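Side-chain contacts in tRNA (adenine(22)-N(1))-methyltransferase (Bacillus subtilis, PDB 6Q56), which catalyses the S-adenosyl-L-methionine-dependent methylation of N1 of adenosine 22 in tRNA, giving N(1)-methyladenosine: residues K8-Q11 with T12-E15; Y16-N19 with G20-M23; A99-A102 with H103-A107; M176-P180 with F181-E185; M228-L231 with K232-D236. The protein carries 2 engineered substitutions. All blocks are in the same frame, centred on the assembly; numbering follows the deposited sequence.

Interaction 1: residues K8-Q11 with T12-E15; sequences KRLQ and TVAE
Q11 and E15 face each other one turn apart at the C-terminal end of the N-terminal helix, which packs against the central sheet, and a side-chain hydrogen bond joins them. NE2 of Q11 donates to OE2 of E15 at 2.6 Å; the acceptor lies in the amide plane and is approached almost along its C-O bond, while amide and carboxylate planes are turned 37° apart. Both chains bend at chi2 to meet. The Q11 amide also donates to Y36 OH, so an alanine here would probably leave the E15 carboxylate and the Y36 hydroxyl each without this donor. On the helix side facing strands 139-148 and 151-159, T12 folds back on its own backbone: with OG1 beside the backbone N (chi1 -69°), OG1 donates to K8 O at 3.0 Å from above the carbonyl plane. T12 N reaches the same oxygen at 2.9 Å from the opposite face, so two donors grip it. Regular i to i+4 bonds follow, such as A14 N to L10 O at 2.9 Å. L10 CD2 and V13 CG2 touch loosely at 4.4 Å, L10 resting on A94 and V13 on T92 of strand 90-96.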
loop_
_atom_site.group_PDB
_atom_site.type_symbol
_atom_site.label_atom_id
_atom_site.label_comp_id
_atom_site.label_asym_id
_atom_site.label_seq_id
_atom_site.Cartn_x
_atom_site.Cartn_y
_atom_site.Cartn_z
ATOM N N LYS A 8 0.341 3.208 -14.742
ATOM C CA LYS A 8 0.873 1.882 -14.507
ATOM C C LYS A 8 0.580 1.503 -13.071
ATOM O O LYS A 8 0.172 0.394 -12.768
ATOM C CB LYS A 8 2.383 1.862 -14.739
ATOM C CG LYS A 8 2.794 1.682 -16.187
ATOM C CD LYS A 8 4.306 1.694 -16.347
ATOM C CE LYS A 8 4.741 1.383 -17.769
ATOM N NZ LYS A 8 4.948 -0.073 -17.998
ATOM N N ARG A 9 0.808 2.465 -12.194
ATOM C CA ARG A 9 0.606 2.287 -10.766
ATOM C C ARG A 9 -0.797 1.804 -10.407
ATOM O O ARG A 9 -0.944 0.792 -9.748
ATOM C CB ARG A 9 0.915 3.588 -10.035
ATOM C CG ARG A 9 0.957 3.486 -8.536
ATOM C CD ARG A 9 1.553 4.752 -7.968
ATOM N NE ARG A 9 1.016 5.927 -8.633
ATOM C CZ ARG A 9 -0.116 6.516 -8.289
ATOM N NH1 ARG A 9 -0.831 6.052 -7.284
ATOM N NH2 ARG A 9 -0.530 7.578 -8.947
ATOM N N LEU A 10 -1.820 2.537 -10.826
ATOM C CA LEU A 10 -3.192 2.161 -10.520
ATOM C C LEU A 10 -3.653 0.990 -11.376
ATOM O O LEU A 10 -4.526 0.234 -10.982
ATOM C CB LEU A 10 -4.127 3.354 -10.670
ATOM C CG LEU A 10 -3.859 4.491 -9.688
ATOM C CD1 LEU A 10 -5.009 5.479 -9.665
ATOM C CD2 LEU A 10 -3.607 3.944 -8.297
ATOM N N GLN A 11 -3.050 0.841 -12.546
ATOM C CA GLN A 11 -3.381 -0.262 -13.424
ATOM C C GLN A 11 -3.044 -1.523 -12.663
ATOM O O GLN A 11 -3.822 -2.466 -12.617
ATOM C CB GLN A 11 -2.570 -0.197 -14.711
ATOM C CG GLN A 11 -2.997 -1.219 -15.743
ATOM C CD GLN A 11 -4.468 -1.124 -16.046
ATOM O OE1 GLN A 11 -4.979 -0.048 -16.331
ATOM N NE2 GLN A 11 -5.162 -2.250 -15.984
ATOM N N THR A 12 -1.863 -1.510 -12.063
ATOM C CA THR A 12 -1.369 -2.621 -11.276
ATOM C C THR A 12 -2.339 -2.932 -10.153
ATOM O O THR A 12 -2.659 -4.082 -9.913
ATOM C CB THR A 12 0.025 -2.318 -10.697
ATOM O OG1 THR A 12 0.985 -2.290 -11.755
ATOM C CG2 THR A 12 0.440 -3.367 -9.690
ATOM N N VAL A 13 -2.809 -1.898 -9.471
ATOM C CA VAL A 13 -3.746 -2.071 -8.374
ATOM C C VAL A 13 -5.029 -2.733 -8.856
ATOM O O VAL A 13 -5.509 -3.677 -8.258
ATOM C CB VAL A 13 -4.074 -0.721 -7.707
ATOM C CG1 VAL A 13 -5.206 -0.864 -6.710
ATOM C CG2 VAL A 13 -2.843 -0.148 -7.034
ATOM N N ALA A 14 -5.574 -2.216 -9.943
ATOM C CA ALA A 14 -6.812 -2.732 -10.509
ATOM C C ALA A 14 -6.769 -4.227 -10.822
ATOM O O ALA A 14 -7.759 -4.917 -10.655
ATOM C CB ALA A 14 -7.184 -1.948 -11.760
ATOM N N GLU A 15 -5.628 -4.720 -11.280
ATOM C CA GLU A 15 -5.495 -6.126 -11.639
ATOM C C GLU A 15 -5.730 -7.098 -10.492
ATOM O O GLU A 15 -5.976 -8.270 -10.729
ATOM C CB GLU A 15 -4.124 -6.399 -12.248
ATOM C CG GLU A 15 -3.813 -5.604 -13.503
ATOM C CD GLU A 15 -4.863 -5.745 -14.585
ATOM O OE1 GLU A 15 -5.472 -6.823 -14.700
ATOM O OE2 GLU A 15 -5.079 -4.771 -15.329
#

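Interaction 2: residues Y16-N19 with G20-M23; sequences YIPN and GAVM
P18 and A21 close a type II beta turn that carries the chain from the loop after helix 8-14 into strand 21-26, the first strand, in the interior of a Rossmann-like methyltransferase sheet. The polar part is one backbone hydrogen bond, A21 N to P18 O at 3.0 Å, with an N-H...O angle of 141°; both atoms are crowded in the model, so its exact geometry is less sure. G20 holds the third position of the turn with phi 60°, a value that favours glycine, and a CB there would run into N19 O.

The apolar part lies beside the turn and further along the strand. The methyl of A21 sits beside the proline ring, 3.7 Å from P18 CD, and 4.2 Å from I17 CG2. I17 stretches its other branch toward the strand, and CD1 meets M23 SD at 3.7 Å. M23 presents its sulfur there with CG lodged between backbone N and carbonyl carbon (chi1 50°) and the chain bent at chi3. Both I17 and M23 also touch A37 of helix 32-39.

With one backbone bond and otherwise hydrocarbon and thioether surfaces, turn geometry probably sets the chain's direction, while burial of I17, A21 and M23 is likely to hold the loop against the strand.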
loop_
_atom_site.group_PDB
_atom_site.type_symbol
_atom_site.label_atom_id
_atom_site.label_comp_id
_atom_site.label_asym_id
_atom_site.label_seq_id
_atom_site.Cartn_x
_atom_site.Cartn_y
_atom_site.Cartn_z
ATOM N N TYR A 16 -5.646 -6.624 -9.255
ATOM C CA TYR A 16 -5.846 -7.498 -8.108
ATOM C C TYR A 16 -7.264 -7.463 -7.590
ATOM O O TYR A 16 -7.572 -8.095 -6.595
ATOM C CB TYR A 16 -4.876 -7.160 -6.986
ATOM C CG TYR A 16 -3.463 -7.540 -7.309
ATOM C CD1 TYR A 16 -3.004 -8.824 -7.090
ATOM C CD2 TYR A 16 -2.594 -6.622 -7.861
ATOM C CE1 TYR A 16 -1.711 -9.179 -7.398
ATOM C CE2 TYR A 16 -1.305 -6.967 -8.172
ATOM C CZ TYR A 16 -0.867 -8.245 -7.936
ATOM O OH TYR A 16 0.419 -8.579 -8.255
ATOM N N ILE A 17 -8.126 -6.721 -8.264
ATOM C CA ILE A 17 -9.511 -6.646 -7.858
ATOM C C ILE A 17 -10.164 -7.965 -8.225
ATOM O O ILE A 17 -10.149 -8.363 -9.384
ATOM C CB ILE A 17 -10.250 -5.506 -8.556
ATOM C CG1 ILE A 17 -9.666 -4.169 -8.130
ATOM C CG2 ILE A 17 -11.727 -5.557 -8.220
ATOM C CD1 ILE A 17 -10.182 -3.011 -8.932
ATOM N N PRO A 18 -10.726 -8.665 -7.257
ATOM C CA PRO A 18 -11.364 -9.943 -7.572
ATOM C C PRO A 18 -12.545 -9.723 -8.503
ATOM O O PRO A 18 -13.272 -8.761 -8.341
ATOM C CB PRO A 18 -11.827 -10.455 -6.209
ATOM C CG PRO A 18 -11.138 -9.606 -5.203
ATOM C CD PRO A 18 -10.948 -8.286 -5.860
ATOM N N ASN A 19 -12.734 -10.600 -9.473
ATOM C CA ASN A 19 -13.848 -10.448 -10.397
ATOM C C ASN A 19 -15.184 -10.335 -9.674
ATOM O O ASN A 19 -15.384 -10.934 -8.626
ATOM C CB ASN A 19 -13.899 -11.615 -11.366
ATOM C CG ASN A 19 -12.546 -11.945 -11.945
ATOM O OD1 ASN A 19 -11.646 -11.117 -11.949
ATOM N ND2 ASN A 19 -12.397 -13.162 -12.434
ATOM N N GLY A 20 -16.089 -9.551 -10.250
ATOM C CA GLY A 20 -17.409 -9.346 -9.688
ATOM C C GLY A 20 -17.389 -8.742 -8.306
ATOM O O GLY A 20 -18.410 -8.649 -7.638
ATOM N N ALA A 21 -16.217 -8.324 -7.867
ATOM C CA ALA A 21 -16.090 -7.755 -6.541
ATOM C C ALA A 21 -16.662 -6.353 -6.419
ATOM O O ALA A 21 -16.715 -5.600 -7.378
ATOM C CB ALA A 21 -14.632 -7.741 -6.123
ATOM N N VAL A 22 -17.077 -6.015 -5.213
ATOM C CA VAL A 22 -17.552 -4.687 -4.917
ATOM C C VAL A 22 -16.322 -4.100 -4.257
ATOM O O VAL A 22 -15.853 -4.616 -3.255
ATOM C CB VAL A 22 -18.729 -4.669 -3.948
ATOM C CG1 VAL A 22 -19.007 -3.252 -3.507
ATOM C CG2 VAL A 22 -19.950 -5.275 -4.598
ATOM N N MET A 23 -15.784 -3.040 -4.835
ATOM C CA MET A 23 -14.580 -2.433 -4.314
ATOM C C MET A 23 -14.799 -1.059 -3.740
ATOM O O MET A 23 -15.685 -0.332 -4.157
ATOM C CB MET A 23 -13.573 -2.290 -5.440
ATOM C CG MET A 23 -14.181 -1.638 -6.659
ATOM S SD MET A 23 -12.982 -0.895 -7.757
ATOM C CE MET A 23 -12.051 0.064 -6.579
#

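Interaction 3: residues A99-A102 with H103-A107; sequences ALIA and HILEA
L100 O accepts from I104 N at 2.7 Å, with an N-H...O angle of 160°. The same i to i+4 pattern continues on helix 98-107 with H103 N to A99 O at 2.9 Å and E106 N to A102 O at 3.0 Å. The carboxylate of E106 leads away to helix 127-135, where OE1 pairs with K135 and accepts from W132 NE1.

Among the side chains, L100 and I104 slant across each other, CG of L100 lying 3.8 Å from CD1 of I104. I104 CG1 stands beside its own backbone N (chi1 -72°), which brings this branch back over L100 O. L100 CD1 also comes obliquely to the H103 ring, 4.0 Å from CD2. A valine in place of I104 removes CD1 and would probably open a gap beside L100 CG. I101 and L105 lie side by side, pointing the same way into strands 90-96 and 117-122, the flanking strands of this beta-alpha-beta unit; their 3.2 Å CG2 to CD2 approach is doubtfully tight.

I101, I104 and L105 thus pack the helix on the sheet while L100 lies on the exposed side, and helix 127-135 meets apolar side chains as well as the E106 carboxylate.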
loop_
_atom_site.group_PDB
_atom_site.type_symbol
_atom_site.label_atom_id
_atom_site.label_comp_id
_atom_site.label_asym_id
_atom_site.label_seq_id
_atom_site.Cartn_x
_atom_site.Cartn_y
_atom_site.Cartn_z
ATOM N N ALA A 99 2.413 4.925 6.364
ATOM C CA ALA A 99 1.930 5.288 7.686
ATOM C C ALA A 99 0.443 5.622 7.654
ATOM O O ALA A 99 -0.313 5.158 8.486
ATOM C CB ALA A 99 2.723 6.452 8.245
ATOM N N LEU A 100 0.033 6.430 6.688
ATOM C CA LEU A 100 -1.365 6.816 6.572
ATOM C C LEU A 100 -2.246 5.615 6.285
ATOM O O LEU A 100 -3.276 5.442 6.903
ATOM C CB LEU A 100 -1.556 7.862 5.483
ATOM C CG LEU A 100 -2.992 8.361 5.314
ATOM C CD1 LEU A 100 -3.575 8.853 6.630
ATOM C CD2 LEU A 100 -3.039 9.455 4.267
ATOM N N ILE A 101 -1.828 4.797 5.332
ATOM C CA ILE A 101 -2.575 3.608 4.965
ATOM C C ILE A 101 -2.767 2.735 6.193
ATOM O O ILE A 101 -3.863 2.281 6.465
ATOM C CB ILE A 101 -1.881 2.831 3.831
ATOM C CG1 ILE A 101 -1.987 3.613 2.522
ATOM C CG2 ILE A 101 -2.506 1.464 3.652
ATOM C CD1 ILE A 101 -1.226 3.010 1.371
ATOM N N ALA A 102 -1.698 2.509 6.936
ATOM C CA ALA A 102 -1.781 1.700 8.138
ATOM C C ALA A 102 -2.726 2.363 9.139
ATOM O O ALA A 102 -3.480 1.687 9.823
ATOM C CB ALA A 102 -0.406 1.489 8.742
ATOM N N HIS A 103 -2.685 3.687 9.208
ATOM C CA HIS A 103 -3.549 4.433 10.108
ATOM C C HIS A 103 -5.002 4.274 9.678
ATOM O O HIS A 103 -5.876 4.055 10.503
ATOM C CB HIS A 103 -3.150 5.912 10.155
ATOM C CG HIS A 103 -4.219 6.813 10.692
ATOM N ND1 HIS A 103 -4.456 6.966 12.038
ATOM C CD2 HIS A 103 -5.129 7.588 10.059
ATOM C CE1 HIS A 103 -5.461 7.803 12.211
ATOM N NE2 HIS A 103 -5.884 8.200 11.026
ATOM N N ILE A 104 -5.247 4.387 8.384
ATOM C CA ILE A 104 -6.588 4.248 7.854
ATOM C C ILE A 104 -7.126 2.855 8.185
ATOM O O ILE A 104 -8.234 2.715 8.681
ATOM C CB ILE A 104 -6.610 4.522 6.339
ATOM C CG1 ILE A 104 -6.419 6.013 6.085
ATOM C CG2 ILE A 104 -7.907 4.050 5.715
ATOM C CD1 ILE A 104 -6.167 6.372 4.642
ATOM N N LEU A 105 -6.333 1.828 7.914
ATOM C CA LEU A 105 -6.748 0.460 8.190
ATOM C C LEU A 105 -7.060 0.243 9.666
ATOM O O LEU A 105 -8.059 -0.363 10.006
ATOM C CB LEU A 105 -5.672 -0.536 7.771
ATOM C CG LEU A 105 -5.552 -1.001 6.318
ATOM C CD1 LEU A 105 -6.885 -1.171 5.624
ATOM C CD2 LEU A 105 -4.631 -0.115 5.517
ATOM N N GLU A 106 -6.192 0.733 10.537
ATOM C CA GLU A 106 -6.376 0.564 11.972
ATOM C C GLU A 106 -7.568 1.349 12.504
ATOM O O GLU A 106 -8.317 0.854 13.326
ATOM C CB GLU A 106 -5.108 0.958 12.717
ATOM C CG GLU A 106 -5.218 0.911 14.233
ATOM C CD GLU A 106 -5.377 -0.491 14.781
ATOM O OE1 GLU A 106 -5.033 -1.455 14.087
ATOM O OE2 GLU A 106 -5.848 -0.625 15.918
ATOM N N ALA A 107 -7.739 2.572 12.031
ATOM C CA ALA A 107 -8.838 3.408 12.486
ATOM C C ALA A 107 -10.192 2.860 12.065
ATOM O O ALA A 107 -11.182 3.076 12.740
ATOM C CB ALA A 107 -8.669 4.826 11.977
#

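Interaction 4: residues M176-P180 with F181-E185; sequences MLVGP and FLAKE
A183 packs against V178 and G179 where helix 172-178 gives way to helix 180-185. The close part is a polar one: A183 N donates to G179 O at 2.7 Å, with an N-H...O angle of 151°. The A183 methyl lies against the same oxygen, 3.1 Å from CB to G179 O. V178 reaches over the junction with CG2: CG1 stands beside the backbone N (chi1 -55°), which puts CG2 between N and carbonyl carbon, where it meets A183 CB at 4.1 Å. From the other side L182 turns back toward the end of the first helix, its CD1 3.5 Å from V178 O.

G179 makes the break between the two helices. With phi 104° it is the first residue to leave the helical conformation after V178, and it is at once the N-cap position of the next helix, which P180 begins. A CB at G179 would clash with L182 CD1 and with the preceding carbonyl oxygen. Outside the junction, E143 OE1 of strand 139-148 accepts from L182 N and more weakly from F181 N, near the start of the new helix, while F190 of helix 188-210 covers V178 and L182.

Looser contacts follow on the side of F181 and K184. The F181 ring approaches P180 only at 4.3 Å, from P180 CG to F181 CD2, and takes further contacts from L140 and A166. K184 N makes a weak bond to P180 O at 3.3 Å, and CG of exposed K184 passes the same oxygen at 3.6 Å.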
loop_
_atom_site.group_PDB
_atom_site.type_symbol
_atom_site.label_atom_id
_atom_site.label_comp_id
_atom_site.label_asym_id
_atom_site.label_seq_id
_atom_site.Cartn_x
_atom_site.Cartn_y
_atom_site.Cartn_z
ATOM N N MET A 176 9.199 -7.601 6.411
ATOM C CA MET A 176 8.275 -6.507 6.639
ATOM C C MET A 176 8.756 -5.183 6.077
ATOM O O MET A 176 7.956 -4.345 5.693
ATOM C CB MET A 176 8.004 -6.353 8.129
ATOM C CG MET A 176 7.250 -7.516 8.723
ATOM S SD MET A 176 6.546 -7.081 10.305
ATOM C CE MET A 176 5.680 -8.590 10.691
ATOM N N LEU A 177 10.064 -5.003 6.028
ATOM C CA LEU A 177 10.626 -3.765 5.526
ATOM C C LEU A 177 10.701 -3.702 4.013
ATOM O O LEU A 177 10.282 -2.731 3.416
ATOM C CB LEU A 177 12.022 -3.547 6.095
ATOM C CG LEU A 177 12.699 -2.291 5.566
ATOM C CD1 LEU A 177 11.984 -1.050 6.058
ATOM C CD2 LEU A 177 14.158 -2.263 5.956
ATOM N N VAL A 178 11.249 -4.729 3.393
ATOM C CA VAL A 178 11.403 -4.710 1.954
ATOM C C VAL A 178 10.353 -5.486 1.185
ATOM O O VAL A 178 10.204 -5.297 -0.008
ATOM C CB VAL A 178 12.800 -5.213 1.558
ATOM C CG1 VAL A 178 13.861 -4.393 2.263
ATOM C CG2 VAL A 178 12.965 -6.677 1.898
ATOM N N GLY A 179 9.622 -6.353 1.863
ATOM C CA GLY A 179 8.608 -7.140 1.200
ATOM C C GLY A 179 9.074 -8.563 1.007
ATOM O O GLY A 179 10.062 -8.821 0.332
ATOM N N PRO A 180 8.363 -9.508 1.605
ATOM C CA PRO A 180 8.741 -10.916 1.479
ATOM C C PRO A 180 8.736 -11.405 0.038
ATOM O O PRO A 180 9.670 -12.065 -0.376
ATOM C CB PRO A 180 7.682 -11.646 2.303
ATOM C CG PRO A 180 6.557 -10.695 2.450
ATOM C CD PRO A 180 7.133 -9.327 2.388
ATOM N N PHE A 181 7.693 -11.084 -0.711
ATOM C CA PHE A 181 7.603 -11.497 -2.098
ATOM C C PHE A 181 8.636 -10.732 -2.895
ATOM O O PHE A 181 9.353 -11.298 -3.702
ATOM C CB PHE A 181 6.217 -11.213 -2.666
ATOM C CG PHE A 181 5.158 -12.150 -2.176
ATOM C CD1 PHE A 181 4.949 -13.356 -2.800
ATOM C CD2 PHE A 181 4.369 -11.819 -1.098
ATOM C CE1 PHE A 181 3.975 -14.222 -2.354
ATOM C CE2 PHE A 181 3.396 -12.678 -0.648
ATOM C CZ PHE A 181 3.199 -13.883 -1.273
ATOM N N LEU A 182 8.699 -9.432 -2.656
ATOM C CA LEU A 182 9.638 -8.580 -3.360
ATOM C C LEU A 182 11.056 -9.080 -3.168
ATOM O O LEU A 182 11.843 -9.104 -4.098
ATOM C CB LEU A 182 9.497 -7.137 -2.893
ATOM C CG LEU A 182 8.099 -6.583 -3.137
ATOM C CD1 LEU A 182 7.979 -5.146 -2.679
ATOM C CD2 LEU A 182 7.710 -6.730 -4.596
ATOM N N ALA A 183 11.367 -9.478 -1.946
ATOM C CA ALA A 183 12.691 -9.975 -1.610
ATOM C C ALA A 183 13.060 -11.205 -2.427
ATOM O O ALA A 183 14.176 -11.319 -2.888
ATOM C CB ALA A 183 12.786 -10.283 -0.127
ATOM N N LYS A 184 12.111 -12.116 -2.600
ATOM C CA LYS A 184 12.340 -13.334 -3.364
ATOM C C LYS A 184 12.577 -13.021 -4.828
ATOM O O LYS A 184 13.447 -13.603 -5.467
ATOM C CB LYS A 184 11.144 -14.274 -3.253
ATOM C CG LYS A 184 11.016 -14.992 -1.930
ATOM C CD LYS A 184 9.981 -16.094 -2.027
ATOM C CE LYS A 184 9.253 -16.305 -0.716
ATOM N NZ LYS A 184 8.080 -17.201 -0.896
ATOM N N GLU A 185 11.782 -12.095 -5.344
ATOM C CA GLU A 185 11.873 -11.671 -6.731
ATOM C C GLU A 185 13.207 -11.003 -7.005
ATOM O O GLU A 185 13.917 -11.379 -7.922
ATOM C CB GLU A 185 10.739 -10.706 -7.070
ATOM C CG GLU A 185 10.609 -10.398 -8.547
ATOM C CD GLU A 185 9.462 -9.466 -8.867
ATOM O OE1 GLU A 185 8.975 -8.760 -7.964
ATOM O OE2 GLU A 185 9.055 -9.438 -10.040
#

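Interaction 5: residues M228-L231 with K232-D236; sequences MELL and KEVID
E229 and E233 meet one turn apart because their chains leave the helix with different first torsions and cross obliquely. E229 has CG anti to the backbone N (chi1 167°) and then bends at chi2, bringing its carboxylate along the helix; E233 keeps CG beside its backbone N (chi1 -64°) and runs extended from there. OE2 of E229 and OE2 of E233 end 2.5 Å apart, the two carboxylates turned with their planes 73° apart. Two acid oxygens so near would repel if both were charged, so one group probably holds a proton and shares it; mutual proximity would be expected to raise the affinity for that proton. K232 NZ lies 5.2 Å from E229 OE1, too far for direct contact, though its charge may ease the negative pair.

Beneath these exposed ends the backbone carries K232 N to M228 O at 2.8 Å and E233 N to E229 O at 3.0 Å. The bonding then becomes less regular as helix 215-234 runs out near the C-terminus: V234 N and E233 N both reach L230 O only weakly. On the apolar side the contact is light, with L230 CD2 4.4 Å from V234 CG1.

The apolar side chains pack on neighbouring helices. L230 and V234 rest on A174 of helix 172-178, L231 lies on W194 of helix 188-210, M228 touches T201 and Q202 of that same helix, and I235 touches T195, placing this last turn in a C-terminal bundle of helices.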
loop_
_atom_site.group_PDB
_atom_site.type_symbol
_atom_site.label_atom_id
_atom_site.label_comp_id
_atom_site.label_asym_id
_atom_site.label_seq_id
_atom_site.Cartn_x
_atom_site.Cartn_y
_atom_site.Cartn_z
ATOM N N MET A 228 21.408 -1.425 8.199
ATOM C CA MET A 228 22.388 -1.739 7.172
ATOM C C MET A 228 22.551 -3.239 7.004
ATOM O O MET A 228 22.496 -3.744 5.899
ATOM C CB MET A 228 23.735 -1.092 7.489
ATOM C CG MET A 228 23.748 0.412 7.312
ATOM S SD MET A 228 25.192 1.206 8.025
ATOM C CE MET A 228 26.495 0.272 7.249
ATOM N N GLU A 229 22.758 -3.950 8.101
ATOM C CA GLU A 229 22.934 -5.389 8.029
ATOM C C GLU A 229 21.707 -6.025 7.410
ATOM O O GLU A 229 21.809 -6.912 6.574
ATOM C CB GLU A 229 23.188 -5.982 9.412
ATOM C CG GLU A 229 23.063 -7.493 9.471
ATOM C CD GLU A 229 24.072 -8.212 8.603
ATOM O OE1 GLU A 229 25.159 -7.663 8.361
ATOM O OE2 GLU A 229 23.774 -9.333 8.169
ATOM N N LEU A 230 20.549 -5.547 7.836
ATOM C CA LEU A 230 19.272 -6.041 7.342
ATOM C C LEU A 230 19.198 -5.913 5.832
ATOM O O LEU A 230 18.878 -6.865 5.127
ATOM C CB LEU A 230 18.128 -5.259 7.974
ATOM C CG LEU A 230 16.754 -5.894 7.873
ATOM C CD1 LEU A 230 15.795 -5.214 8.825
ATOM C CD2 LEU A 230 16.242 -5.826 6.448
ATOM N N LEU A 231 19.498 -4.722 5.340
ATOM C CA LEU A 231 19.469 -4.469 3.917
ATOM C C LEU A 231 20.538 -5.287 3.209
ATOM O O LEU A 231 20.323 -5.796 2.123
ATOM C CB LEU A 231 19.658 -2.984 3.632
ATOM C CG LEU A 231 18.483 -2.118 4.067
ATOM C CD1 LEU A 231 18.741 -0.662 3.738
ATOM C CD2 LEU A 231 17.197 -2.608 3.428
ATOM N N LYS A 232 21.693 -5.417 3.838
ATOM C CA LYS A 232 22.776 -6.176 3.250
ATOM C C LYS A 232 22.348 -7.617 3.003
ATOM O O LYS A 232 22.721 -8.216 2.014
ATOM C CB LYS A 232 24.014 -6.133 4.141
ATOM C CG LYS A 232 25.209 -6.846 3.548
ATOM C CD LYS A 232 26.425 -6.778 4.450
ATOM C CE LYS A 232 27.480 -7.781 4.007
ATOM N NZ LYS A 232 28.798 -7.559 4.655
ATOM N N GLU A 233 21.549 -8.158 3.910
ATOM C CA GLU A 233 21.073 -9.530 3.800
ATOM C C GLU A 233 20.034 -9.718 2.700
ATOM O O GLU A 233 19.792 -10.833 2.262
ATOM C CB GLU A 233 20.499 -10.000 5.141
ATOM C CG GLU A 233 21.516 -10.074 6.270
ATOM C CD GLU A 233 20.891 -10.381 7.619
ATOM O OE1 GLU A 233 19.652 -10.487 7.706
ATOM O OE2 GLU A 233 21.643 -10.518 8.603
ATOM N N VAL A 234 19.407 -8.638 2.257
ATOM C CA VAL A 234 18.393 -8.757 1.220
ATOM C C VAL A 234 18.873 -8.472 -0.197
ATOM O O VAL A 234 18.191 -8.810 -1.146
ATOM C CB VAL A 234 17.193 -7.842 1.491
ATOM C CG1 VAL A 234 16.464 -8.273 2.746
ATOM C CG2 VAL A 234 17.636 -6.403 1.592
ATOM N N ILE A 235 20.030 -7.854 -0.350
ATOM C CA ILE A 235 20.528 -7.554 -1.681
ATOM C C ILE A 235 21.827 -8.291 -1.982
ATOM O O ILE A 235 22.518 -7.967 -2.939
ATOM C CB ILE A 235 20.751 -6.051 -1.876
ATOM C CG1 ILE A 235 21.966 -5.582 -1.097
ATOM C CG2 ILE A 235 19.536 -5.268 -1.431
ATOM C CD1 ILE A 235 22.179 -4.095 -1.199
ATOM N N ASP A 236 22.141 -9.282 -1.155
ATOM C CA ASP A 236 23.347 -10.088 -1.300
ATOM C C ASP A 236 23.660 -10.404 -2.760
ATOM O O ASP A 236 23.663 -11.563 -3.172
ATOM C CB ASP A 236 23.189 -11.395 -0.518
ATOM C CG ASP A 236 21.915 -12.125 -0.871
ATOM O OD1 ASP A 236 21.091 -11.543 -1.598
ATOM O OD2 ASP A 236 21.736 -13.278 -0.427
#

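Interactions 1 and 2 adjoin in sequence, their centres 13 Å apart: helix 8-14 is followed by the loop that leads into strand 21-26. Interaction 3 lies across the chain's centre from interaction 1, about 21 Å between centres, and helices 8-14 and 98-107 touch strands 90-96 and 117-122 from the two sides of the sheet. Interactions 4 and 5 touch directly: V178 CG2 meets V234 CG1 at 3.9 Å, and L177 CD2 meets L231 CD2 at 4.0 Å, joining the helix break to the C-terminal helix. The bound nickel ion, held by H125 and H128, is about 4 Å from the A99 side chain in interaction 3 and about 13 Å from the V178 side chain in interaction 4.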